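Local coordinates for protein intracellular serine protease (Bacillus licheniformis, PDB 4ZOQ) that is probably a serine endopeptidase of the subtilase family that cleaves peptide bonds in lanthipeptide processing, at residues I136-D145 with M183-P193. Residues are numbered along the deposited sequence; the frame is centred on the assembly and turned at random.
Sequences ISTGSYTSLD and MRKTENKVHLP
The ring of Y141 lies across the imidazole of H191 on one face of the two-stranded antiparallel sheet of strands 140-143 and 189-192. CD2 of H191 sits over one face of the phenol, offset toward its rim and 3.3 Å from Y141 CZ, with the ring planes inclined at 47°. The M183 side chain meets the ring at its edge, a Met-aromatic contact with SD 3.6 Å from Y141 CD2. With its CG anti to the backbone N (chi1 -175°), M183 bends only at its end, which brings CE into the ring plane. Y141 OH is held by N216 and H191 ND1 by S194. With alanine in place of Y141, the imidazole would probably lose the ring face it lies on, the M183 sulfur the edge it meets and N216 its hydroxyl partner. Backbone bonds pair S140 with L192 and T142 with V190, two each, the straightest from T142 N to V190 O, 2.8 Å. L144 N extends the pairing to N188 O at 2.9 Å. On the T142 side of the sheet, CD1 of L192 touches T142 OG1 at 3.5 Å, and L144 CD2 meets V190 CG1 at 3.9 Å. Buried L144 belongs to this tight part, its CD1 lying obliquely against R184 NH2. Packing thins toward solvent: S143 OG merely lies alongside the extended K189 chain, and N188 ND2 makes a weak bond to L144 O. At the opposite end P193, after its cis peptide, rests on I136. The T138 side chain lies about 5 Å from that of H86 and about 6 Å from that of D51, both predicted charge-relay residues. Helix 146-164 backs T142, L144, V190 and P193, while I136, at the end of strand 133-136, lies between central-sheet strands 46-51 and 168-172 and touches helix 116-128.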
loop_
_atom_site.group_PDB
_atom_site.type_symbol
_atom_site.label_atom_id
_atom_site.label_comp_id
_atom_site.label_asym_id
_atom_site.label_seq_id
_atom_site.Cartn_x
_atom_site.Cartn_y
_atom_site.Cartn_z
ATOM N N ILE B 136 -1.245 0.773 0.265
ATOM C CA ILE B 136 -1.149 0.142 1.586
ATOM C C ILE B 136 -0.470 -1.239 1.486
ATOM O O ILE B 136 -1.124 -2.250 1.232
ATOM C CB ILE B 136 -2.549 -0.017 2.261
ATOM C CG1 ILE B 136 -3.318 1.299 2.279
ATOM C CG2 ILE B 136 -2.411 -0.519 3.693
ATOM C CD1 ILE B 136 -4.797 1.145 2.645
ATOM N N SER B 137 0.845 -1.272 1.697
ATOM C CA SER B 137 1.611 -2.512 1.537
ATOM C C SER B 137 1.699 -3.280 2.850
ATOM O O SER B 137 2.785 -3.627 3.324
ATOM C CB SER B 137 3.031 -2.228 1.000
ATOM O OG SER B 137 3.047 -2.071 -0.408
ATOM N N THR B 138 0.544 -3.531 3.436
ATOM C CA THR B 138 0.451 -4.258 4.691
ATOM C C THR B 138 -1.000 -4.683 4.842
ATOM O O THR B 138 -1.877 -4.221 4.104
ATOM C CB THR B 138 0.916 -3.407 5.890
ATOM O OG1 THR B 138 1.005 -4.222 7.067
ATOM C CG2 THR B 138 -0.020 -2.207 6.121
ATOM N N GLY B 139 -1.262 -5.593 5.764
ATOM C CA GLY B 139 -2.612 -6.078 5.956
ATOM C C GLY B 139 -2.691 -6.900 7.220
ATOM O O GLY B 139 -1.671 -7.174 7.849
ATOM N N SER B 140 -3.899 -7.290 7.601
ATOM C CA SER B 140 -4.068 -8.157 8.742
ATOM C C SER B 140 -4.982 -9.288 8.317
ATOM O O SER B 140 -5.826 -9.101 7.430
ATOM C CB SER B 140 -4.654 -7.397 9.930
ATOM O OG SER B 140 -6.008 -7.043 9.675
ATOM N N TYR B 141 -4.803 -10.459 8.929
ATOM C CA TYR B 141 -5.732 -11.579 8.721
ATOM C C TYR B 141 -6.728 -11.599 9.865
ATOM O O TYR B 141 -6.389 -11.920 11.005
ATOM C CB TYR B 141 -4.992 -12.894 8.606
ATOM C CG TYR B 141 -4.062 -12.928 7.418
ATOM C CD1 TYR B 141 -2.802 -12.345 7.496
ATOM C CD2 TYR B 141 -4.442 -13.531 6.213
ATOM C CE1 TYR B 141 -1.936 -12.360 6.426
ATOM C CE2 TYR B 141 -3.574 -13.560 5.125
ATOM C CZ TYR B 141 -2.314 -12.974 5.238
ATOM O OH TYR B 141 -1.416 -12.978 4.179
ATOM N N THR B 142 -7.960 -11.228 9.539
ATOM C CA THR B 142 -8.971 -10.942 10.538
ATOM C C THR B 142 -10.072 -11.986 10.573
ATOM O O THR B 142 -10.719 -12.246 9.548
ATOM C CB THR B 142 -9.625 -9.550 10.248
ATOM O OG1 THR B 142 -8.641 -8.515 10.321
ATOM C CG2 THR B 142 -10.777 -9.256 11.201
ATOM N N SER B 143 -10.321 -12.540 11.761
ATOM C CA SER B 143 -11.441 -13.456 11.942
ATOM C C SER B 143 -12.731 -12.673 11.906
ATOM O O SER B 143 -12.868 -11.649 12.579
ATOM C CB SER B 143 -11.322 -14.233 13.253
ATOM O OG SER B 143 -10.078 -14.924 13.329
ATOM N N LEU B 144 -13.681 -13.155 11.119
ATOM C CA LEU B 144 -14.948 -12.472 10.997
ATOM C C LEU B 144 -15.945 -12.973 12.055
ATOM O O LEU B 144 -17.050 -13.396 11.732
ATOM C CB LEU B 144 -15.507 -12.654 9.592
ATOM C CG LEU B 144 -14.755 -11.885 8.511
ATOM C CD1 LEU B 144 -15.373 -12.116 7.137
ATOM C CD2 LEU B 144 -14.729 -10.412 8.846
ATOM N N ASP B 145 -15.540 -12.950 13.321
ATOM C CA ASP B 145 -16.512 -13.067 14.400
ATOM C C ASP B 145 -17.209 -11.711 14.549
ATOM O O ASP B 145 -17.046 -10.841 13.692
ATOM C CB ASP B 145 -15.863 -13.513 15.713
ATOM C CG ASP B 145 -14.748 -12.608 16.158
ATOM O OD1 ASP B 145 -14.646 -11.462 15.663
ATOM O OD2 ASP B 145 -13.979 -13.035 17.041
ATOM N N MET B 183 -9.466 -19.592 2.405
ATOM C CA MET B 183 -9.153 -19.142 3.753
ATOM C C MET B 183 -10.424 -18.644 4.437
ATOM O O MET B 183 -10.609 -18.802 5.644
ATOM C CB MET B 183 -8.087 -18.041 3.744
ATOM C CG MET B 183 -7.664 -17.636 5.142
ATOM S SD MET B 183 -6.445 -16.332 5.211
ATOM C CE MET B 183 -7.446 -14.942 4.685
ATOM N N ARG B 184 -11.322 -18.076 3.643
ATOM C CA ARG B 184 -12.540 -17.543 4.192
ATOM C C ARG B 184 -13.554 -18.609 4.571
ATOM O O ARG B 184 -14.177 -18.500 5.624
ATOM C CB ARG B 184 -13.189 -16.576 3.201
ATOM C CG ARG B 184 -14.353 -15.873 3.856
ATOM C CD ARG B 184 -15.076 -14.914 2.986
ATOM N NE ARG B 184 -15.919 -14.076 3.835
ATOM C CZ ARG B 184 -16.346 -12.859 3.515
ATOM N NH1 ARG B 184 -15.967 -12.297 2.368
ATOM N NH2 ARG B 184 -17.112 -12.189 4.365
ATOM N N LYS B 185 -13.709 -19.641 3.738
ATOM C CA LYS B 185 -14.687 -20.698 4.003
ATOM C C LYS B 185 -14.195 -21.623 5.118
ATOM O O LYS B 185 -14.947 -22.024 5.985
ATOM C CB LYS B 185 -14.976 -21.490 2.719
ATOM C CG LYS B 185 -15.673 -22.827 2.932
ATOM C CD LYS B 185 -16.572 -23.224 1.744
ATOM C CE LYS B 185 -15.925 -24.299 0.864
ATOM N NZ LYS B 185 -16.621 -25.616 0.963
ATOM N N THR B 186 -12.901 -21.889 5.128
ATOM C CA THR B 186 -12.310 -22.778 6.116
ATOM C C THR B 186 -12.044 -22.081 7.454
ATOM O O THR B 186 -12.372 -22.618 8.519
ATOM C CB THR B 186 -10.987 -23.401 5.586
ATOM O OG1 THR B 186 -11.290 -24.295 4.511
ATOM C CG2 THR B 186 -10.314 -24.199 6.653
ATOM N N GLU B 187 -11.415 -20.914 7.418
ATOM C CA GLU B 187 -10.953 -20.295 8.657
ATOM C C GLU B 187 -11.790 -19.101 9.089
ATOM O O GLU B 187 -11.547 -18.523 10.150
ATOM C CB GLU B 187 -9.504 -19.859 8.506
ATOM C CG GLU B 187 -8.585 -20.956 8.050
ATOM C CD GLU B 187 -7.128 -20.619 8.325
ATOM O OE1 GLU B 187 -6.649 -19.575 7.799
ATOM O OE2 GLU B 187 -6.475 -21.389 9.072
ATOM N N ASN B 188 -12.779 -18.754 8.275
ATOM C CA ASN B 188 -13.569 -17.543 8.471
ATOM C C ASN B 188 -12.689 -16.280 8.635
ATOM O O ASN B 188 -13.030 -15.344 9.371
ATOM C CB ASN B 188 -14.509 -17.691 9.669
ATOM C CG ASN B 188 -15.660 -16.693 9.613
ATOM O OD1 ASN B 188 -16.246 -16.471 8.553
ATOM N ND2 ASN B 188 -15.963 -16.068 10.737
ATOM N N LYS B 189 -11.568 -16.240 7.922
ATOM C CA LYS B 189 -10.698 -15.060 7.959
ATOM C C LYS B 189 -10.698 -14.352 6.620
ATOM O O LYS B 189 -11.028 -14.924 5.583
ATOM C CB LYS B 189 -9.262 -15.416 8.328
ATOM C CG LYS B 189 -9.108 -16.092 9.655
ATOM C CD LYS B 189 -7.650 -16.406 9.888
ATOM C CE LYS B 189 -7.394 -16.952 11.282
ATOM N NZ LYS B 189 -5.941 -17.168 11.498
ATOM N N VAL B 190 -10.310 -13.088 6.676
ATOM C CA VAL B 190 -10.278 -12.219 5.519
ATOM C C VAL B 190 -9.001 -11.385 5.642
ATOM O O VAL B 190 -8.521 -11.136 6.754
ATOM C CB VAL B 190 -11.561 -11.377 5.464
ATOM C CG1 VAL B 190 -11.553 -10.280 6.531
ATOM C CG2 VAL B 190 -11.789 -10.831 4.102
ATOM N N HIS B 191 -8.382 -11.044 4.518
ATOM C CA HIS B 191 -7.166 -10.228 4.547
ATOM C C HIS B 191 -7.595 -8.787 4.281
ATOM O O HIS B 191 -8.146 -8.503 3.219
ATOM C CB HIS B 191 -6.135 -10.720 3.505
ATOM C CG HIS B 191 -4.797 -10.034 3.574
ATOM N ND1 HIS B 191 -4.340 -9.191 2.579
ATOM C CD2 HIS B 191 -3.808 -10.089 4.500
ATOM C CE1 HIS B 191 -3.132 -8.758 2.890
ATOM N NE2 HIS B 191 -2.791 -9.279 4.056
ATOM N N LEU B 192 -7.332 -7.887 5.225
ATOM C CA LEU B 192 -7.809 -6.497 5.155
ATOM C C LEU B 192 -6.619 -5.537 5.127
ATOM O O LEU B 192 -5.671 -5.711 5.900
ATOM C CB LEU B 192 -8.692 -6.214 6.357
ATOM C CG LEU B 192 -9.947 -7.078 6.490
ATOM C CD1 LEU B 192 -10.548 -6.867 7.828
ATOM C CD2 LEU B 192 -10.939 -6.646 5.456
ATOM N N PRO B 193 -6.675 -4.484 4.279
ATOM C CA PRO B 193 -7.834 -4.011 3.509
ATOM C C PRO B 193 -7.996 -4.603 2.115
ATOM O O PRO B 193 -8.909 -4.197 1.395
ATOM C CB PRO B 193 -7.552 -2.513 3.376
ATOM C CG PRO B 193 -6.023 -2.438 3.259
ATOM C CD PRO B 193 -5.512 -3.573 4.148
#